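Local coordinates for protein glutathione S-transferase (Rhodospirillum rubrum F11, PDB 4O7H) that probably catalyses the conjugation of glutathione to electrophilic substrates, working as a two-subunit glutathione S-transferase with a thioredoxin-like domain and a helical domain, at residues D99-F102 with N103-T107; D163-A166 with A167-S171. All coordinates share one frame; numbering follows the deposited sequence.

Contact 1 (D99-F102 with N103-T107)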
loop_
_atom_site.group_PDB
_atom_site.type_symbol
_atom_site.label_atom_id
_atom_site.label_comp_id
_atom_site.label_asym_id
_atom_site.label_seq_id
_atom_site.Cartn_x
_atom_site.Cartn_y
_atom_site.Cartn_z
ATOM N N ASP A 99 6.423 3.177 -0.310
ATOM C CA ASP A 99 5.038 3.541 -0.703
ATOM C C ASP A 99 4.096 3.843 0.483
ATOM O O ASP A 99 3.034 4.444 0.293
ATOM C CB ASP A 99 4.412 2.474 -1.614
ATOM C CG ASP A 99 4.853 2.572 -3.052
ATOM O OD1 ASP A 99 5.306 3.666 -3.557
ATOM O OD2 ASP A 99 4.809 1.525 -3.758
ATOM N N ARG A 100 4.455 3.419 1.688
ATOM C CA ARG A 100 3.741 3.810 2.920
ATOM C C ARG A 100 4.491 4.860 3.719
ATOM O O ARG A 100 3.968 5.963 3.915
ATOM C CB ARG A 100 3.442 2.568 3.830
ATOM C CG ARG A 100 2.863 2.911 5.194
ATOM C CD ARG A 100 2.272 1.678 5.964
ATOM N NE ARG A 100 3.304 0.663 6.107
ATOM C CZ ARG A 100 3.286 -0.548 5.559
ATOM N NH1 ARG A 100 2.258 -0.945 4.821
ATOM N NH2 ARG A 100 4.323 -1.330 5.706
ATOM N N LYS A 101 5.605 4.485 4.322
ATOM C CA LYS A 101 6.296 5.326 5.321
ATOM C C LYS A 101 6.889 6.586 4.653
ATOM O O LYS A 101 6.635 7.716 5.082
ATOM C CB LYS A 101 7.348 4.564 6.108
ATOM C CG LYS A 101 7.912 5.325 7.261
ATOM C CD LYS A 101 9.018 4.568 7.969
ATOM C CE LYS A 101 9.833 5.442 8.903
ATOM N NZ LYS A 101 9.068 5.877 10.110
ATOM N N PHE A 102 7.727 6.409 3.635
ATOM C CA PHE A 102 8.277 7.578 2.963
ATOM C C PHE A 102 7.166 8.405 2.370
ATOM O O PHE A 102 7.159 9.647 2.465
ATOM C CB PHE A 102 9.288 7.140 1.876
ATOM C CG PHE A 102 10.036 8.282 1.210
ATOM C CD1 PHE A 102 9.433 9.096 0.291
ATOM C CD2 PHE A 102 11.361 8.466 1.482
ATOM C CE1 PHE A 102 10.136 10.118 -0.301
ATOM C CE2 PHE A 102 12.081 9.459 0.876
ATOM C CZ PHE A 102 11.464 10.298 -0.021
ATOM N N ASN A 103 6.185 7.735 1.756
ATOM C CA ASN A 103 5.094 8.420 1.111
ATOM C C ASN A 103 4.337 9.318 2.093
ATOM O O ASN A 103 4.006 10.450 1.758
ATOM C CB ASN A 103 4.149 7.433 0.457
ATOM C CG ASN A 103 3.031 8.114 -0.290
ATOM O OD1 ASN A 103 3.256 8.861 -1.223
ATOM N ND2 ASN A 103 1.783 7.913 0.198
ATOM N N ARG A 104 4.036 8.781 3.279
ATOM C CA ARG A 104 3.244 9.536 4.247
ATOM C C ARG A 104 4.044 10.660 4.886
ATOM O O ARG A 104 3.473 11.722 5.181
ATOM C CB ARG A 104 2.641 8.589 5.327
ATOM C CG ARG A 104 1.558 7.693 4.730
ATOM C CD ARG A 104 0.251 8.398 4.277
ATOM N NE ARG A 104 -0.500 8.975 5.414
ATOM C CZ ARG A 104 -1.342 8.284 6.190
ATOM N NH1 ARG A 104 -1.580 7.006 5.944
ATOM N NH2 ARG A 104 -1.950 8.881 7.204
ATOM N N GLU A 105 5.328 10.427 5.115
ATOM C CA GLU A 105 6.170 11.328 5.879
ATOM C C GLU A 105 6.795 12.430 5.023
ATOM O O GLU A 105 7.189 13.481 5.553
ATOM C CB GLU A 105 7.287 10.554 6.577
ATOM C CG GLU A 105 6.777 9.622 7.680
ATOM C CD GLU A 105 7.838 8.782 8.389
ATOM O OE1 GLU A 105 9.032 8.807 8.050
ATOM O OE2 GLU A 105 7.474 8.074 9.369
ATOM N N VAL A 106 6.929 12.183 3.722
ATOM C CA VAL A 106 7.687 13.067 2.831
ATOM C C VAL A 106 6.928 13.405 1.530
ATOM O O VAL A 106 6.633 14.548 1.204
ATOM C CB VAL A 106 9.067 12.432 2.514
ATOM C CG1 VAL A 106 9.874 13.398 1.654
ATOM C CG2 VAL A 106 9.867 12.011 3.756
ATOM N N THR A 107 6.638 12.393 0.711
ATOM C CA THR A 107 6.041 12.633 -0.573
ATOM C C THR A 107 4.686 13.337 -0.540
ATOM O O THR A 107 4.465 14.351 -1.232
ATOM C CB THR A 107 5.875 11.317 -1.350
ATOM O OG1 THR A 107 7.109 10.592 -1.264
ATOM C CG2 THR A 107 5.570 11.641 -2.817
#
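Lys101 and Glu105 form an i to i+4 salt bridge on helix 85-119. NZ of Lys101 meets OE2 of Glu105 at 2.8 Å. It arrives on the syn side of the carboxylate, 20° out of its plane. The lysine chain runs extended as far as CE and then bends (chi4 70°), which turns NZ onto the acid. Glu105 OE1 is hydrogen-bonded to His140 NE2 on helix 127-150. With a methionine in place of Lys101, Glu105 OE2 would probably be left without its ammonium partner and the carboxylate would depend more on His140.

The apolar contact centres on the Phe102 ring. Val106 CB sits over one face, offset toward the rim, in a CH-pi contact 4.0 Å from the centroid. Thr107 OG1 lies in the ring plane at the edge, 3.2 Å from Phe102 CD1. This hydroxyl is buried and has no polar partner in the model. CG of Phe102 is anti to the backbone N (chi1 -174°), which lays the ring along the following turn.

The backbone widens here into a pi-type turn. Phe102 O accepts from Val106 N at 2.8 Å and from Thr107 N at 3.3 Å, the two donors coming from opposite faces of the carbonyl plane. The ordinary bond from Arg104 N to Arg100 O is 2.9 Å. The two arginine side chains turn to the second subunit, Arg100 to its Glu47 and Asp63, Arg104 to its Glu108. The chemistry is thus divided: Phe102 and Val106 are buried within the subunit, while the arginines carry charge into the dimer interface.

Contact 2 (D163-A166 with A167-S171)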
loop_
_atom_site.group_PDB
_atom_site.type_symbol
_atom_site.label_atom_id
_atom_site.label_comp_id
_atom_site.label_asym_id
_atom_site.label_seq_id
_atom_site.Cartn_x
_atom_site.Cartn_y
_atom_site.Cartn_z
ATOM N N ASP A 163 14.460 -0.310 -5.553
ATOM C CA ASP A 163 15.198 0.847 -6.066
ATOM C C ASP A 163 14.287 1.757 -6.892
ATOM O O ASP A 163 14.319 2.993 -6.765
ATOM C CB ASP A 163 16.333 0.385 -6.978
ATOM C CG ASP A 163 17.267 -0.576 -6.302
ATOM O OD1 ASP A 163 18.234 -0.098 -5.645
ATOM O OD2 ASP A 163 17.023 -1.814 -6.433
ATOM N N ILE A 164 13.417 1.135 -7.694
ATOM C CA ILE A 164 12.555 1.937 -8.566
ATOM C C ILE A 164 11.601 2.796 -7.726
ATOM O O ILE A 164 11.447 3.998 -7.946
ATOM C CB ILE A 164 11.789 1.066 -9.514
ATOM C CG1 ILE A 164 12.758 0.380 -10.510
ATOM C CG2 ILE A 164 10.825 1.899 -10.333
ATOM C CD1 ILE A 164 12.074 -0.697 -11.290
ATOM N N THR A 165 10.986 2.179 -6.728
ATOM C CA THR A 165 10.016 2.861 -5.870
ATOM C C THR A 165 10.696 4.034 -5.120
ATOM O O THR A 165 10.225 5.166 -5.173
ATOM C CB THR A 165 9.360 1.868 -4.886
ATOM O OG1 THR A 165 8.773 0.770 -5.628
ATOM C CG2 THR A 165 8.284 2.585 -4.059
ATOM N N ALA A 166 11.814 3.743 -4.460
ATOM C CA ALA A 166 12.525 4.753 -3.695
ATOM C C ALA A 166 12.976 5.936 -4.611
ATOM O O ALA A 166 12.786 7.132 -4.261
ATOM C CB ALA A 166 13.745 4.146 -2.996
ATOM N N ALA A 167 13.499 5.618 -5.792
ATOM C CA ALA A 167 14.028 6.625 -6.701
ATOM C C ALA A 167 12.869 7.438 -7.268
ATOM O O ALA A 167 13.020 8.646 -7.515
ATOM C CB ALA A 167 14.844 5.970 -7.815
ATOM N N CYS A 168 11.711 6.806 -7.495
ATOM C CA CYS A 168 10.572 7.529 -8.094
ATOM C C CYS A 168 10.017 8.523 -7.068
ATOM O O CYS A 168 9.696 9.675 -7.408
ATOM C CB CYS A 168 9.521 6.602 -8.637
ATOM S SG CYS A 168 10.017 5.855 -10.191
ATOM N N HIS A 169 9.924 8.110 -5.803
ATOM C CA HIS A 169 9.512 9.047 -4.749
ATOM C C HIS A 169 10.513 10.196 -4.665
ATOM O O HIS A 169 10.132 11.351 -4.677
ATOM C CB HIS A 169 9.415 8.300 -3.442
ATOM C CG HIS A 169 8.069 7.699 -3.226
ATOM N ND1 HIS A 169 7.723 6.405 -3.565
ATOM C CD2 HIS A 169 6.955 8.256 -2.718
ATOM C CE1 HIS A 169 6.466 6.185 -3.194
ATOM N NE2 HIS A 169 5.977 7.320 -2.748
ATOM N N LEU A 170 11.804 9.862 -4.611
ATOM C CA LEU A 170 12.842 10.875 -4.467
ATOM C C LEU A 170 12.870 11.801 -5.649
ATOM O O LEU A 170 13.202 12.992 -5.494
ATOM C CB LEU A 170 14.204 10.270 -4.198
ATOM C CG LEU A 170 14.387 9.850 -2.731
ATOM C CD1 LEU A 170 15.566 8.925 -2.570
ATOM C CD2 LEU A 170 14.629 11.089 -1.872
ATOM N N SER A 171 12.492 11.307 -6.832
ATOM C CA SER A 171 12.502 12.143 -8.030
ATOM C C SER A 171 11.498 13.261 -7.880
ATOM O O SER A 171 11.700 14.381 -8.419
ATOM C CB SER A 171 12.275 11.345 -9.303
ATOM O OG SER A 171 10.952 10.907 -9.514
#
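His169 reaches back one turn to Thr165, and two donors of the histidine converge on a single carbonyl. The backbone N of His169 gives a nearly straight bond to Thr165 O (3.0 Å, 170°), close to the C=O axis. His169 ND1 adds a second hydrogen bond to Thr165 O, 3.2 Å long. That donor stands above the carbonyl plane, although Thr165 O itself lies in the plane of the imidazole. The side chains run side by side in the same direction, with Thr165 CG2 3.9 Å from His169 ND1. CG of His169 stands beside its own backbone N (chi1 -88°), which brings ND1 back over the preceding turn.

The neighbouring bonds are regular helical ones, such as Ala167 N to Asp163 O at 2.9 Å. Ile164 CG2 packs on Cys168 SG at 4.0 Å. Ser171 OG donates to Cys168 O at 2.7 Å and also bonds Arg14.

Further out, Lys15 and Tyr161 O both meet Thr165 OG1, while Asn103 makes a weak bond to His169 NE2. Asp163 binds Thr160 N and Leu154 N. The bond to Thr160 N is consistent with the N-capping box known at the start of this helix in glutathione S-transferases. Burial and the pair of hydrogen bonds to Thr165 O are likely to fix the imidazole's rotation, with ND1 as donor and NE2 turned to helix 85-119.

In the fold
The chain first builds the thioredoxin-like domain, with helix 11-22 near its start. It then enters the helical domain through helix 85-119. Contact 1 lies within that helix. After helix 127-150, contact 2 follows within helix 161-175. The two are in series, and neither closes a loop, nests in the other or crosses it. Their centres are 11 Å apart, and they touch where Asp99 and Thr107 pack on His169. Lys15 of helix 11-22 joins both, through Asp99 and Thr165. Contact 2 therefore lies in the helical domain, on a helix that faces helix 11-22, and also packs on helix 185-195. Contact 1 connects this core with helix 127-150 and the second subunit.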